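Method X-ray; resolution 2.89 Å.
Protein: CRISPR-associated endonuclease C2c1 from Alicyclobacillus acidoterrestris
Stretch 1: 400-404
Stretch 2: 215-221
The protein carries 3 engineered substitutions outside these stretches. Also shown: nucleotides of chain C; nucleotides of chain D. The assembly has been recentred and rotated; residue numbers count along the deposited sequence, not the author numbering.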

# COMPACT_ATOMS: atom_id res chain seq x y z
N GLY A 400 -9.92 10.21 33.52
CA GLY A 400 -10.32 11.05 32.41
C GLY A 400 -11.60 11.79 32.69
O GLY A 400 -12.31 11.54 33.67
N ASN A 401 -11.92 12.72 31.80
CA ASN A 401 -13.11 13.54 31.99
C ASN A 401 -14.37 12.90 31.45
O ASN A 401 -15.47 13.28 31.88
CB ASN A 401 -12.90 14.91 31.35
CG ASN A 401 -11.58 15.53 31.71
OD1 ASN A 401 -10.66 15.58 30.75
ND2 ASN A 401 -11.37 15.95 32.85
N LEU A 402 -14.25 11.96 30.54
CA LEU A 402 -15.44 11.30 30.03
C LEU A 402 -15.90 10.24 31.02
O LEU A 402 -15.31 10.02 32.07
CB LEU A 402 -15.16 10.68 28.66
CG LEU A 402 -14.94 11.67 27.52
CD1 LEU A 402 -14.77 10.90 26.22
CD2 LEU A 402 -16.11 12.64 27.44
N HIS A 403 -17.00 9.58 30.68
CA HIS A 403 -17.36 8.33 31.33
C HIS A 403 -16.17 7.37 31.28
O HIS A 403 -15.63 7.10 30.20
CB HIS A 403 -18.57 7.74 30.64
CG HIS A 403 -18.67 8.11 29.20
ND1 HIS A 403 -19.21 9.31 28.77
CD2 HIS A 403 -18.29 7.45 28.08
CE1 HIS A 403 -19.16 9.37 27.45
NE2 HIS A 403 -18.60 8.26 27.01
N GLN A 404 -15.77 6.87 32.44
CA GLN A 404 -14.51 6.15 32.59
C GLN A 404 -14.73 4.64 32.70
O GLN A 404 -15.86 4.15 32.79
CB GLN A 404 -13.76 6.67 33.83
CG GLN A 404 -13.41 8.14 33.76
CD GLN A 404 -13.56 8.84 35.10
OE1 GLN A 404 -12.77 8.63 36.02
NE2 GLN A 404 -14.58 9.68 35.22
P DA C 23 -2.53 16.54 34.42
OP1 DA C 23 -1.08 16.69 34.71
OP2 DA C 23 -3.30 15.36 34.88
O5' DA C 23 -3.26 17.83 35.01
C5' DA C 23 -2.98 19.10 34.46
C4' DA C 23 -4.00 20.11 34.91
O4' DA C 23 -5.20 19.99 34.11
C3' DA C 23 -4.46 19.96 36.37
O3' DA C 23 -4.46 21.22 36.98
C2' DA C 23 -5.88 19.42 36.24
C1' DA C 23 -6.31 20.10 34.96
N9 DA C 23 -7.47 19.49 34.32
C8 DA C 23 -7.68 18.17 34.05
N7 DA C 23 -8.83 17.92 33.47
C5 DA C 23 -9.41 19.17 33.34
C6 DA C 23 -10.65 19.60 32.81
N6 DA C 23 -11.54 18.78 32.27
N1 DA C 23 -10.92 20.92 32.85
C2 DA C 23 -10.02 21.75 33.39
N3 DA C 23 -8.83 21.47 33.92
C4 DA C 23 -8.59 20.15 33.87
P DG D 5 -21.87 20.73 32.88
OP1 DG D 5 -23.21 21.19 32.46
OP2 DG D 5 -21.08 19.84 32.00
O5' DG D 5 -20.99 22.02 33.14
C5' DG D 5 -21.51 23.08 33.87
C4' DG D 5 -20.46 24.14 34.05
O4' DG D 5 -19.26 23.54 34.59
C3' DG D 5 -20.04 24.86 32.78
O3' DG D 5 -19.85 26.22 33.08
C2' DG D 5 -18.73 24.17 32.40
C1' DG D 5 -18.16 23.85 33.77
N9 DG D 5 -17.26 22.69 33.79
C8 DG D 5 -17.46 21.48 33.19
N7 DG D 5 -16.49 20.63 33.38
C5 DG D 5 -15.58 21.33 34.16
C6 DG D 5 -14.33 20.93 34.69
O6 DG D 5 -13.76 19.83 34.56
N1 DG D 5 -13.73 21.94 35.43
C2 DG D 5 -14.27 23.19 35.64
N2 DG D 5 -13.55 24.03 36.38
N3 DG D 5 -15.44 23.58 35.15
C4 DG D 5 -16.04 22.60 34.43
P DT D 3 -15.42 11.83 38.30
OP1 DT D 3 -15.77 10.69 37.44
OP2 DT D 3 -14.24 12.65 37.95
O5' DT D 3 -16.68 12.80 38.34
C5' DT D 3 -17.93 12.30 38.72
C4' DT D 3 -18.91 13.44 38.91
O4' DT D 3 -18.34 14.40 39.82
C3' DT D 3 -19.23 14.20 37.64
O3' DT D 3 -20.59 14.57 37.63
C2' DT D 3 -18.32 15.41 37.73
C1' DT D 3 -18.34 15.67 39.22
N1 DT D 3 -17.16 16.42 39.72
C2 DT D 3 -17.31 17.74 40.07
O2 DT D 3 -18.36 18.34 39.97
N3 DT D 3 -16.18 18.33 40.54
C4 DT D 3 -14.94 17.75 40.70
O4 DT D 3 -13.97 18.37 41.14
C5 DT D 3 -14.85 16.36 40.32
C7 DT D 3 -13.55 15.62 40.45
C6 DT D 3 -15.96 15.77 39.86
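Stretch 2 215-221: RTWDRDM

How do the two backbones meet? Stretch 1 has no regular helix or strand where it meets stretch 2, whereas stretch 2 enters a helix at Thr-216, with Arg-215 in the N-cap position, and stays helical through Met-221 and beyond. The first turn is tied by Arg-219 N to Arg-215 O at 3.2 Å and Asp-220 N to Thr-216 O at 3.1 Å, and Asp-218 OD1 accepts a hydrogen bond from Arg-215 N at 2.9 Å. The backbones come nearest at the start of this helix, where Leu-402 CA lies 5.4 Å from Thr-216 CA.

What anchors the contact? His-403 points toward the helix and gives up more surface than any other residue here. Its ND1 is hydrogen-bonded to Thr-216 OG1 at 2.9 Å, near the plane of the imidazole, where the nitrogen can take part in such a bond. Asp-220 OD2 also lies at the ring edge, 4.0 Å from His-403 NE2, too far for a hydrogen bond.

How does Trp-217 reach the same histidine? Its CA-to-CB bond points away from stretch 1, but the end of the side chain comes nearer. The indole's six-membered ring and the imidazole form a face-to-face stack, with centroids 3.9 Å apart and planes inclined by 18°; His-403 CE1 is 3.3 Å from Trp-217 CE3. The histidine thus uses its edge for polar contact and a face for stacking.

What does Leu-402 add? Its side chain starts sideways, but its end packs against the helix backbone: Leu-402 CD2 is 3.7 Å from Thr-216 O and 4.0 Å from Asp-220 N. Leu-402 CD1 approaches Asp-220 CB at 4.2 Å, so the leucine's van der Waals contacts run from Thr-216 to Asp-220, about one helical turn.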

# COMPACT_ATOMS: atom_id res chain seq x y z
N ARG A 215 -24.23 16.33 29.77
CA ARG A 215 -23.71 15.06 30.27
C ARG A 215 -22.45 14.66 29.51
O ARG A 215 -22.23 15.09 28.37
CB ARG A 215 -24.76 13.96 30.14
CG ARG A 215 -25.98 14.17 31.00
CD ARG A 215 -26.97 13.04 30.83
NE ARG A 215 -28.05 13.12 31.80
CZ ARG A 215 -29.15 13.85 31.64
NH1 ARG A 215 -29.30 14.58 30.54
NH2 ARG A 215 -30.08 13.86 32.57
N THR A 216 -21.63 13.83 30.15
CA THR A 216 -20.38 13.39 29.52
C THR A 216 -20.64 12.73 28.18
O THR A 216 -19.79 12.81 27.28
CB THR A 216 -19.62 12.43 30.44
OG1 THR A 216 -20.38 11.22 30.60
CG2 THR A 216 -19.38 13.05 31.79
N TRP A 217 -21.79 12.09 28.02
CA TRP A 217 -22.13 11.49 26.73
C TRP A 217 -22.23 12.56 25.65
O TRP A 217 -21.77 12.34 24.52
CB TRP A 217 -23.44 10.71 26.85
CG TRP A 217 -23.53 9.87 28.09
CD1 TRP A 217 -24.21 10.16 29.24
CD2 TRP A 217 -22.91 8.59 28.31
NE1 TRP A 217 -24.05 9.15 30.15
CE2 TRP A 217 -23.25 8.18 29.61
CE3 TRP A 217 -22.09 7.77 27.53
CZ2 TRP A 217 -22.82 6.97 30.14
CZ3 TRP A 217 -21.65 6.57 28.06
CH2 TRP A 217 -22.02 6.18 29.36
N ASP A 218 -22.79 13.72 25.98
CA ASP A 218 -22.86 14.82 25.02
C ASP A 218 -21.48 15.36 24.67
O ASP A 218 -21.24 15.77 23.53
CB ASP A 218 -23.72 15.96 25.57
CG ASP A 218 -25.07 15.51 26.04
OD1 ASP A 218 -25.28 15.41 27.27
OD2 ASP A 218 -25.93 15.26 25.18
N ARG A 219 -20.57 15.38 25.64
CA ARG A 219 -19.24 15.92 25.37
C ARG A 219 -18.45 15.01 24.45
O ARG A 219 -17.66 15.49 23.63
CB ARG A 219 -18.51 16.16 26.69
CG ARG A 219 -19.15 17.26 27.51
CD ARG A 219 -18.14 18.00 28.36
NE ARG A 219 -18.49 19.41 28.52
CZ ARG A 219 -19.39 19.86 29.39
NH1 ARG A 219 -20.03 19.01 30.18
NH2 ARG A 219 -19.65 21.15 29.47
N ASP A 220 -18.67 13.69 24.55
CA ASP A 220 -18.11 12.76 23.58
C ASP A 220 -18.71 12.98 22.20
O ASP A 220 -17.98 13.13 21.21
CB ASP A 220 -18.35 11.32 24.06
CG ASP A 220 -17.86 10.28 23.07
OD1 ASP A 220 -16.99 10.59 22.23
OD2 ASP A 220 -18.36 9.13 23.14
N MSE A 221 -20.03 13.02 22.11
CA MSE A 221 -20.71 13.24 20.85
C MSE A 221 -20.24 14.50 20.13
O MSE A 221 -20.05 14.49 18.92
CB MSE A 221 -22.21 13.32 21.07
CG MSE A 221 -22.81 12.07 21.62
SE MSE A 221 -24.55 12.47 22.36
CE MSE A 221 -25.03 10.71 23.00